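Local coordinates for protein (hdlp (histone deacetylase-like protein)) (Aquifex aeolicus, PDB 1C3P), which probably acts as a zinc-dependent deacetylase of the histone deacetylase family, with a likely role in acetoin breakdown, at residues 123-129 against 291-295; 164-170 against 253-259; 191-196 against 265-269. All coordinates share one frame; numbering follows the deposited sequence.

Contact 1: 123-129 against 291-295; sequences AFNPAGG and YLGGG
Asn125 and Tyr291 open the contact through their backbones: Asn125 N donates to Tyr291 O over 2.9 Å in an almost straight bond (169° at the hydrogen). Two residues beyond Tyr291, Gly293 N gives its hydrogen to Asn125 O at 2.8 Å. That carbonyl is gripped twice, because Gly128 N also reaches Asn125 O, at 3.1 Å and from the opposite face of its plane, closing a type I turn over Asn125 to Gly128. The Asn125 amide suits the turn: OD1 takes a weak bond from Ala127 N, while ND2 is held by Thr110 and Ala106 of helix 98-118.

These bonds join strands 122-125 and 290-292, parallel neighbours inside the eight-stranded parallel sheet of the arginase/deacetylase alpha/beta fold. Past their C-terminal ends both chains turn into glycine-rich loops, and Gly294 lies near Asp168, a zinc ligand.

Weak CA-H...O contacts continue the pairing there. Gly293 CA points its hydrogen at Pro126 O, 3.3 Å away, and Gly129 CA does the same to Gly293 O at 3.6 Å. Glycine is needed at both places: a CB on Gly293 would run into Pro126 O, and one on Gly129 would strike Gly293 O and, at the positive phi of this residue, its own preceding carbonyl.

Among the side chains, Phe124 has CG anti to its backbone N (chi1 176°), which brings the ring over to the neighbouring strand. CD1 packs on Tyr291 CB at 3.9 Å, and the ring edge meets the Tyr291 carbonyl. Trp306 meets the Phe124 ring edge-to-face, as Phe279 does that of Tyr291, whose hydroxyl is bonded to Glu288 and Gly289.

One water joins the two loops, donating to Pro126 O at 2.6 Å and to Gly294 O at 3.2 Å.

Contact 2: 164-170 against 253-259; sequences YIDLDAH and LQLGTDP
Gln254 joins the strand of Ile165 through its backbone at both N and O: N donates to Ile165 O at 2.9 Å, nearly along the C=O axis, and O accepts from Leu167 N at 3.1 Å. With Ile165 and Leu253 as a parallel pair, these bonds tie strand 162-166 to strand 250-254 where both give way to loops.

Apolar packing fills the face that carries Ile165 and Leu253. CD1 of Leu253 touches both neighbours, 3.8 Å from Ile165 CG2 and from Leu167 CD1. Branched aliphatic residues suit this face, which helix 272-286 covers with Val282 and Phe279.

The polar end belongs to Asp258, whose two oxygens serve different donors. Its CG lies between the backbone N and the carbonyl carbon (chi1 51°), a turn that brings the carboxylate to Ala169 and His170. OD1 takes Ala169 N at 2.9 Å in a nearly straight bond (173°), and OD2 takes His170 ND1 at 3.0 Å. Each bond leaves the carboxylate plane at a slant, while OD2 lies almost in the plane of the imidazole. Asp168 closes an Asx turn by accepting from His170 N. Replacing Asp258 by an alanine would probably leave Ala169 N and His170 ND1 without their acceptor, the imidazole freer to turn and the zinc site short of one ligand.

Asp168, His170 and Asp258 are the zinc ligands of this protein, and no metal is bound in this model. Asp168 OD1 approaches Asp258 OD1 to 2.9 Å, a crowding of acceptors consistent with a preformed site in which a cation would relieve their repulsion.

Contact 3: 191-196 against 265-269; sequences HQSPEY and LSKFN
Leu265 contributes its carbonyl, which receives a weak bond from Gln192 NE2 at 3.5 Å. The stronger partner of that nitrogen is Ala169 O, so the amide spans two loops. The Gln192 side chain also touches the zinc ligand His170, and the contact thus forms a second shell beside the zinc site. A water bridges the same two groups, Gln192 and Leu265, donating to Gln192 OE1 at 2.7 Å and, weakly, to Leu265 O.

At Ser266 the chain passes across the Gln192 amide, with CB 3.7 Å from NE2. A small residue fits so close to a flat group, and its hydroxyl bonds to Asp258 O and accepts from Phe268 N at 3.2 Å. The latter bond makes an ST turn.

Lys267 supplies the main bond of the contact. Its backbone N donates to Gln192 OE1 at 2.9 Å, coming in 59° out of the amide's carbonyl plane. Gln192 runs extended beyond CG (chi2 167°), which carries its amide to this N-H. The aliphatic part of Lys267 is used too: CG lies 3.8 Å from Tyr196 CE1, the two side chains sliding past each other in opposite directions, while the ammonium end leads away.

Phe268 closes the contact with its ring. Gln192 CG sits over one face, 3.9 Å from the centroid and toward the rim, a CH-pi contact that uses the methylene of the same residue whose amide is bonded further back. The Tyr196 and Phe268 side chains cross at about a right angle, with Tyr196 OH 3.5 Å from Phe268 CE2.

Within the fold, this loop leads toward helix 272-286 and lies against the end of strand 185-192. The next strand, 217-222, completes the setting, since Leu222 packs on Phe268 and accepts from the Tyr196 hydroxyl through its carbonyl.

In the fold
Contacts 1 and 2 are buried near the middle of the chain, their centres 9 Å apart, and share the central parallel sheet: strands 290-292 and 250-254 are neighbours, with Leu292 probably hydrogen-bonded to Leu253 and Leu255. Contact 3 lies farther out and is only partly buried. It reaches the same sheet through strand 185-192, next to strand 162-166 of contact 2, and Ala169 O probably accepts from Gln192 N. The loops of contacts 2 and 3 also touch between His170 and Leu265. The chemistry changes accordingly: backbone pairing and glycines in contact 1, carboxylates and a histidine at the zinc site in contact 2, and a glutamine amide, water and aromatic packing in contact 3.

Contact 1: 123-129 against 291-295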
loop_
_atom_site.group_PDB
_atom_site.type_symbol
_atom_site.label_atom_id
_atom_site.label_comp_id
_atom_site.label_asym_id
_atom_site.label_seq_id
_atom_site.Cartn_x
_atom_site.Cartn_y
_atom_site.Cartn_z
ATOM N N ALA A 123 -5.440 11.500 -8.174
ATOM C CA ALA A 123 -5.337 11.586 -6.734
ATOM C C ALA A 123 -4.481 10.484 -6.118
ATOM O O ALA A 123 -4.326 9.398 -6.676
ATOM C CB ALA A 123 -6.725 11.552 -6.135
ATOM N N PHE A 124 -3.946 10.783 -4.949
ATOM C CA PHE A 124 -3.112 9.849 -4.208
ATOM C C PHE A 124 -3.571 9.831 -2.756
ATOM O O PHE A 124 -3.643 10.875 -2.101
ATOM C CB PHE A 124 -1.640 10.286 -4.295
ATOM C CG PHE A 124 -0.675 9.448 -3.472
ATOM C CD1 PHE A 124 -0.833 8.072 -3.354
ATOM C CD2 PHE A 124 0.460 10.038 -2.898
ATOM C CE1 PHE A 124 0.124 7.295 -2.682
ATOM C CE2 PHE A 124 1.431 9.258 -2.224
ATOM C CZ PHE A 124 1.257 7.892 -2.120
ATOM N N ASN A 125 -3.918 8.645 -2.269
ATOM C CA ASN A 125 -4.295 8.479 -0.879
ATOM C C ASN A 125 -3.223 7.627 -0.201
ATOM O O ASN A 125 -3.293 6.398 -0.217
ATOM C CB ASN A 125 -5.645 7.773 -0.740
ATOM C CG ASN A 125 -5.900 7.356 0.681
ATOM O OD1 ASN A 125 -5.420 8.014 1.605
ATOM N ND2 ASN A 125 -6.668 6.266 0.881
ATOM N N PRO A 126 -2.220 8.265 0.420
ATOM C CA PRO A 126 -1.158 7.512 1.085
ATOM C C PRO A 126 -1.599 6.630 2.256
ATOM O O PRO A 126 -0.908 5.681 2.606
ATOM C CB PRO A 126 -0.192 8.615 1.515
ATOM C CG PRO A 126 -1.144 9.779 1.795
ATOM C CD PRO A 126 -1.964 9.713 0.531
ATOM N N ALA A 127 -2.744 6.946 2.860
ATOM C CA ALA A 127 -3.244 6.174 3.991
ATOM C C ALA A 127 -3.880 4.866 3.540
ATOM O O ALA A 127 -4.051 3.949 4.345
ATOM C CB ALA A 127 -4.279 7.011 4.795
ATOM N N GLY A 128 -4.212 4.779 2.256
ATOM C CA GLY A 128 -4.865 3.594 1.716
ATOM C C GLY A 128 -3.956 2.403 1.461
ATOM O O GLY A 128 -2.773 2.419 1.777
ATOM N N GLY A 129 -4.522 1.358 0.877
ATOM C CA GLY A 129 -3.750 0.166 0.594
ATOM C C GLY A 129 -3.620 -0.807 1.759
ATOM O O GLY A 129 -2.640 -1.542 1.826
ATOM N N TYR A 291 -4.249 5.924 -7.180
ATOM C CA TYR A 291 -3.053 5.593 -6.405
ATOM C C TYR A 291 -3.241 5.576 -4.882
ATOM O O TYR A 291 -3.749 6.531 -4.280
ATOM C CB TYR A 291 -1.936 6.560 -6.788
ATOM C CG TYR A 291 -1.814 6.708 -8.289
ATOM C CD1 TYR A 291 -2.022 7.943 -8.918
ATOM C CD2 TYR A 291 -1.559 5.601 -9.089
ATOM C CE1 TYR A 291 -1.981 8.060 -10.317
ATOM C CE2 TYR A 291 -1.518 5.705 -10.476
ATOM C CZ TYR A 291 -1.730 6.927 -11.084
ATOM O OH TYR A 291 -1.686 7.002 -12.460
ATOM N N LEU A 292 -2.798 4.483 -4.272
ATOM C CA LEU A 292 -2.932 4.292 -2.827
ATOM C C LEU A 292 -1.585 4.044 -2.185
ATOM O O LEU A 292 -0.643 3.624 -2.853
ATOM C CB LEU A 292 -3.823 3.069 -2.545
ATOM C CG LEU A 292 -5.188 2.975 -3.231
ATOM C CD1 LEU A 292 -5.872 1.642 -2.816
ATOM C CD2 LEU A 292 -6.038 4.160 -2.848
ATOM N N GLY A 293 -1.502 4.289 -0.875
ATOM C CA GLY A 293 -0.263 4.043 -0.159
ATOM C C GLY A 293 -0.190 2.554 0.152
ATOM O O GLY A 293 -0.758 1.724 -0.567
ATOM N N GLY A 294 0.499 2.206 1.226
ATOM C CA GLY A 294 0.607 0.808 1.587
ATOM C C GLY A 294 1.566 0.669 2.740
ATOM O O GLY A 294 1.914 1.663 3.369
ATOM N N GLY A 295 1.994 -0.565 3.004
ATOM C CA GLY A 295 2.923 -0.830 4.085
ATOM C C GLY A 295 4.227 -0.094 3.836
ATOM O O GLY A 295 4.633 0.102 2.692
HETATM O O HOH W 1 -0.402 3.763 4.255
#

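Contact 2: 164-170 against 253-259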
loop_
_atom_site.group_PDB
_atom_site.type_symbol
_atom_site.label_atom_id
_atom_site.label_comp_id
_atom_site.label_asym_id
_atom_site.label_seq_id
_atom_site.Cartn_x
_atom_site.Cartn_y
_atom_site.Cartn_z
ATOM N N TYR A 164 -6.316 -4.359 -10.140
ATOM C CA TYR A 164 -5.658 -3.890 -8.924
ATOM C C TYR A 164 -4.214 -4.384 -8.992
ATOM O O TYR A 164 -3.962 -5.570 -9.225
ATOM C CB TYR A 164 -6.341 -4.468 -7.691
ATOM C CG TYR A 164 -5.646 -4.098 -6.403
ATOM C CD1 TYR A 164 -5.728 -2.811 -5.859
ATOM C CD2 TYR A 164 -4.895 -5.050 -5.732
ATOM C CE1 TYR A 164 -5.060 -2.510 -4.651
ATOM C CE2 TYR A 164 -4.244 -4.766 -4.564
ATOM C CZ TYR A 164 -4.324 -3.514 -4.021
ATOM O OH TYR A 164 -3.667 -3.323 -2.822
ATOM N N ILE A 165 -3.257 -3.477 -8.811
ATOM C CA ILE A 165 -1.843 -3.839 -8.861
ATOM C C ILE A 165 -1.251 -3.486 -7.497
ATOM O O ILE A 165 -1.386 -2.356 -7.027
ATOM C CB ILE A 165 -1.103 -3.058 -9.955
ATOM C CG1 ILE A 165 -1.746 -3.337 -11.318
ATOM C CG2 ILE A 165 0.374 -3.421 -9.937
ATOM C CD1 ILE A 165 -1.296 -2.366 -12.423
ATOM N N ASP A 166 -0.590 -4.456 -6.881
ATOM C CA ASP A 166 -0.043 -4.286 -5.541
ATOM C C ASP A 166 1.483 -4.404 -5.524
ATOM O O ASP A 166 2.051 -5.496 -5.644
ATOM C CB ASP A 166 -0.713 -5.337 -4.622
ATOM C CG ASP A 166 -0.421 -5.113 -3.146
ATOM O OD1 ASP A 166 0.759 -5.219 -2.761
ATOM O OD2 ASP A 166 -1.381 -4.833 -2.379
ATOM N N LEU A 167 2.164 -3.275 -5.364
ATOM C CA LEU A 167 3.625 -3.288 -5.361
ATOM C C LEU A 167 4.275 -3.378 -3.987
ATOM O O LEU A 167 5.503 -3.327 -3.869
ATOM C CB LEU A 167 4.159 -2.061 -6.114
ATOM C CG LEU A 167 3.699 -2.034 -7.580
ATOM C CD1 LEU A 167 4.387 -0.884 -8.298
ATOM C CD2 LEU A 167 4.039 -3.359 -8.280
ATOM N N ASP A 168 3.443 -3.498 -2.959
ATOM C CA ASP A 168 3.916 -3.645 -1.580
ATOM C C ASP A 168 4.736 -4.940 -1.544
ATOM O O ASP A 168 4.423 -5.876 -2.268
ATOM C CB ASP A 168 2.713 -3.798 -0.650
ATOM C CG ASP A 168 3.085 -3.713 0.809
ATOM O OD1 ASP A 168 3.406 -2.599 1.266
ATOM O OD2 ASP A 168 3.067 -4.755 1.499
ATOM N N ALA A 169 5.750 -4.993 -0.675
ATOM C CA ALA A 169 6.628 -6.164 -0.542
ATOM C C ALA A 169 5.940 -7.381 0.086
ATOM O O ALA A 169 6.560 -8.431 0.245
ATOM C CB ALA A 169 7.898 -5.789 0.275
ATOM N N HIS A 170 4.670 -7.229 0.461
ATOM C CA HIS A 170 3.917 -8.346 1.027
ATOM C C HIS A 170 2.669 -8.562 0.183
ATOM O O HIS A 170 2.107 -7.612 -0.365
ATOM C CB HIS A 170 3.496 -8.077 2.481
ATOM C CG HIS A 170 4.642 -7.906 3.426
ATOM N ND1 HIS A 170 5.323 -6.717 3.572
ATOM C CD2 HIS A 170 5.244 -8.792 4.255
ATOM C CE1 HIS A 170 6.295 -6.878 4.452
ATOM N NE2 HIS A 170 6.270 -8.128 4.881
ATOM N N LEU A 253 -3.568 1.177 -7.963
ATOM C CA LEU A 253 -2.180 0.780 -7.719
ATOM C C LEU A 253 -1.819 1.097 -6.279
ATOM O O LEU A 253 -2.035 2.220 -5.828
ATOM C CB LEU A 253 -1.269 1.583 -8.666
ATOM C CG LEU A 253 0.242 1.606 -8.471
ATOM C CD1 LEU A 253 0.787 0.204 -8.717
ATOM C CD2 LEU A 253 0.878 2.603 -9.467
ATOM N N GLN A 254 -1.268 0.123 -5.560
ATOM C CA GLN A 254 -0.893 0.353 -4.167
ATOM C C GLN A 254 0.625 0.429 -4.151
ATOM O O GLN A 254 1.344 -0.381 -4.769
ATOM C CB GLN A 254 -1.474 -0.750 -3.244
ATOM C CG GLN A 254 -0.574 -1.904 -2.894
ATOM C CD GLN A 254 0.067 -1.768 -1.515
ATOM O OE1 GLN A 254 -0.595 -1.914 -0.467
ATOM N NE2 GLN A 254 1.361 -1.486 -1.506
ATOM N N LEU A 255 1.111 1.433 -3.433
ATOM C CA LEU A 255 2.523 1.751 -3.397
ATOM C C LEU A 255 3.203 1.735 -2.049
ATOM O O LEU A 255 3.800 2.744 -1.656
ATOM C CB LEU A 255 2.673 3.143 -4.030
ATOM C CG LEU A 255 2.075 3.188 -5.435
ATOM C CD1 LEU A 255 1.761 4.609 -5.850
ATOM C CD2 LEU A 255 3.051 2.519 -6.393
ATOM N N GLY A 256 3.136 0.612 -1.336
ATOM C CA GLY A 256 3.813 0.548 -0.048
ATOM C C GLY A 256 5.309 0.746 -0.253
ATOM O O GLY A 256 5.851 0.357 -1.291
ATOM N N THR A 257 5.981 1.343 0.731
ATOM C CA THR A 257 7.415 1.588 0.614
ATOM C C THR A 257 8.260 0.506 1.267
ATOM O O THR A 257 9.484 0.612 1.301
ATOM C CB THR A 257 7.811 2.966 1.221
ATOM O OG1 THR A 257 7.496 2.996 2.616
ATOM C CG2 THR A 257 7.055 4.090 0.511
ATOM N N ASP A 258 7.627 -0.550 1.769
ATOM C CA ASP A 258 8.416 -1.601 2.382
ATOM C C ASP A 258 9.411 -2.334 1.479
ATOM O O ASP A 258 10.248 -3.072 1.981
ATOM C CB ASP A 258 7.541 -2.596 3.164
ATOM C CG ASP A 258 6.372 -3.125 2.371
ATOM O OD1 ASP A 258 6.300 -2.871 1.152
ATOM O OD2 ASP A 258 5.519 -3.808 2.987
ATOM N N PRO A 259 9.296 -2.218 0.143
ATOM C CA PRO A 259 10.294 -2.916 -0.678
ATOM C C PRO A 259 11.711 -2.301 -0.613
ATOM O O PRO A 259 12.678 -2.912 -1.061
ATOM C CB PRO A 259 9.688 -2.846 -2.086
ATOM C CG PRO A 259 8.899 -1.562 -2.039
ATOM C CD PRO A 259 8.207 -1.705 -0.714
#

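Contact 3: 191-196 against 265-269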
loop_
_atom_site.group_PDB
_atom_site.type_symbol
_atom_site.label_atom_id
_atom_site.label_comp_id
_atom_site.label_asym_id
_atom_site.label_seq_id
_atom_site.Cartn_x
_atom_site.Cartn_y
_atom_site.Cartn_z
ATOM N N HIS A 191 5.549 -9.562 -4.632
ATOM C CA HIS A 191 5.805 -9.552 -3.199
ATOM C C HIS A 191 6.860 -10.575 -2.804
ATOM O O HIS A 191 7.252 -11.413 -3.621
ATOM C CB HIS A 191 4.484 -9.826 -2.474
ATOM C CG HIS A 191 3.713 -10.974 -3.064
ATOM N ND1 HIS A 191 4.043 -12.297 -2.854
ATOM C CD2 HIS A 191 2.661 -10.982 -3.916
ATOM C CE1 HIS A 191 3.225 -13.071 -3.548
ATOM N NE2 HIS A 191 2.376 -12.297 -4.200
ATOM N N GLN A 192 7.356 -10.468 -1.570
ATOM C CA GLN A 192 8.346 -11.430 -1.063
ATOM C C GLN A 192 7.626 -12.761 -1.059
ATOM O O GLN A 192 6.447 -12.823 -0.713
ATOM C CB GLN A 192 8.746 -11.118 0.379
ATOM C CG GLN A 192 9.374 -9.771 0.601
ATOM C CD GLN A 192 9.441 -9.447 2.075
ATOM O OE1 GLN A 192 10.395 -9.823 2.781
ATOM N NE2 GLN A 192 8.393 -8.794 2.571
ATOM N N SER A 193 8.317 -13.830 -1.432
ATOM C CA SER A 193 7.664 -15.129 -1.425
ATOM C C SER A 193 7.161 -15.533 -0.021
ATOM O O SER A 193 7.833 -15.312 0.978
ATOM C CB SER A 193 8.624 -16.216 -1.934
ATOM O OG SER A 193 8.013 -17.496 -1.803
ATOM N N PRO A 194 5.975 -16.148 0.047
ATOM C CA PRO A 194 5.356 -16.605 1.299
ATOM C C PRO A 194 6.201 -17.756 1.856
ATOM O O PRO A 194 5.998 -18.195 2.993
ATOM C CB PRO A 194 3.968 -17.101 0.853
ATOM C CG PRO A 194 3.793 -16.541 -0.544
ATOM C CD PRO A 194 5.163 -16.581 -1.106
ATOM N N GLU A 195 7.129 -18.272 1.052
ATOM C CA GLU A 195 7.988 -19.344 1.563
ATOM C C GLU A 195 8.845 -18.746 2.688
ATOM O O GLU A 195 9.311 -19.474 3.565
ATOM C CB GLU A 195 8.879 -19.947 0.461
ATOM C CG GLU A 195 10.165 -19.194 0.148
ATOM C CD GLU A 195 11.364 -19.600 1.014
ATOM O OE1 GLU A 195 12.391 -18.901 0.920
ATOM O OE2 GLU A 195 11.311 -20.604 1.768
ATOM N N TYR A 196 9.047 -17.423 2.681
ATOM C CA TYR A 196 9.827 -16.818 3.758
ATOM C C TYR A 196 9.228 -15.581 4.414
ATOM O O TYR A 196 9.757 -15.105 5.422
ATOM C CB TYR A 196 11.258 -16.506 3.301
ATOM C CG TYR A 196 11.387 -15.382 2.300
ATOM C CD1 TYR A 196 11.440 -14.050 2.717
ATOM C CD2 TYR A 196 11.432 -15.651 0.931
ATOM C CE1 TYR A 196 11.531 -13.015 1.798
ATOM C CE2 TYR A 196 11.522 -14.619 -0.008
ATOM C CZ TYR A 196 11.569 -13.308 0.429
ATOM O OH TYR A 196 11.633 -12.291 -0.496
ATOM N N LEU A 265 11.232 -4.715 7.280
ATOM C CA LEU A 265 10.138 -5.657 7.149
ATOM C C LEU A 265 10.121 -6.380 5.808
ATOM O O LEU A 265 9.225 -7.177 5.548
ATOM C CB LEU A 265 8.789 -4.998 7.439
ATOM C CG LEU A 265 8.584 -4.823 8.948
ATOM C CD1 LEU A 265 7.160 -4.376 9.239
ATOM C CD2 LEU A 265 8.838 -6.152 9.643
ATOM N N SER A 266 11.105 -6.096 4.953
ATOM C CA SER A 266 11.200 -6.821 3.684
ATOM C C SER A 266 12.646 -7.218 3.462
ATOM O O SER A 266 13.571 -6.540 3.917
ATOM C CB SER A 266 10.763 -5.980 2.471
ATOM O OG SER A 266 11.834 -5.176 1.991
ATOM N N LYS A 267 12.842 -8.323 2.756
ATOM C CA LYS A 267 14.188 -8.754 2.436
ATOM C C LYS A 267 14.564 -8.196 1.059
ATOM O O LYS A 267 15.545 -8.619 0.459
ATOM C CB LYS A 267 14.272 -10.280 2.434
ATOM C CG LYS A 267 13.924 -10.885 3.778
ATOM C CD LYS A 267 14.783 -10.318 4.880
ATOM C CE LYS A 267 14.400 -10.933 6.214
ATOM N NZ LYS A 267 15.131 -10.292 7.326
ATOM N N PHE A 268 13.766 -7.251 0.563
ATOM C CA PHE A 268 14.034 -6.598 -0.724
ATOM C C PHE A 268 14.990 -5.436 -0.433
ATOM O O PHE A 268 14.895 -4.796 0.611
ATOM C CB PHE A 268 12.745 -6.030 -1.340
ATOM C CG PHE A 268 11.802 -7.065 -1.911
ATOM C CD1 PHE A 268 10.599 -6.657 -2.508
ATOM C CD2 PHE A 268 12.108 -8.427 -1.887
ATOM C CE1 PHE A 268 9.719 -7.582 -3.073
ATOM C CE2 PHE A 268 11.224 -9.371 -2.459
ATOM C CZ PHE A 268 10.040 -8.950 -3.048
ATOM N N ASN A 269 15.909 -5.168 -1.348
ATOM C CA ASN A 269 16.870 -4.082 -1.159
ATOM C C ASN A 269 16.784 -3.071 -2.289
ATOM O O ASN A 269 17.788 -2.745 -2.920
ATOM C CB ASN A 269 18.303 -4.624 -1.105
ATOM C CG ASN A 269 18.502 -5.640 -0.002
ATOM O OD1 ASN A 269 18.020 -5.461 1.117
ATOM N ND2 ASN A 269 19.241 -6.704 -0.304
HETATM O O HOH W 2 10.336 -10.404 5.387
#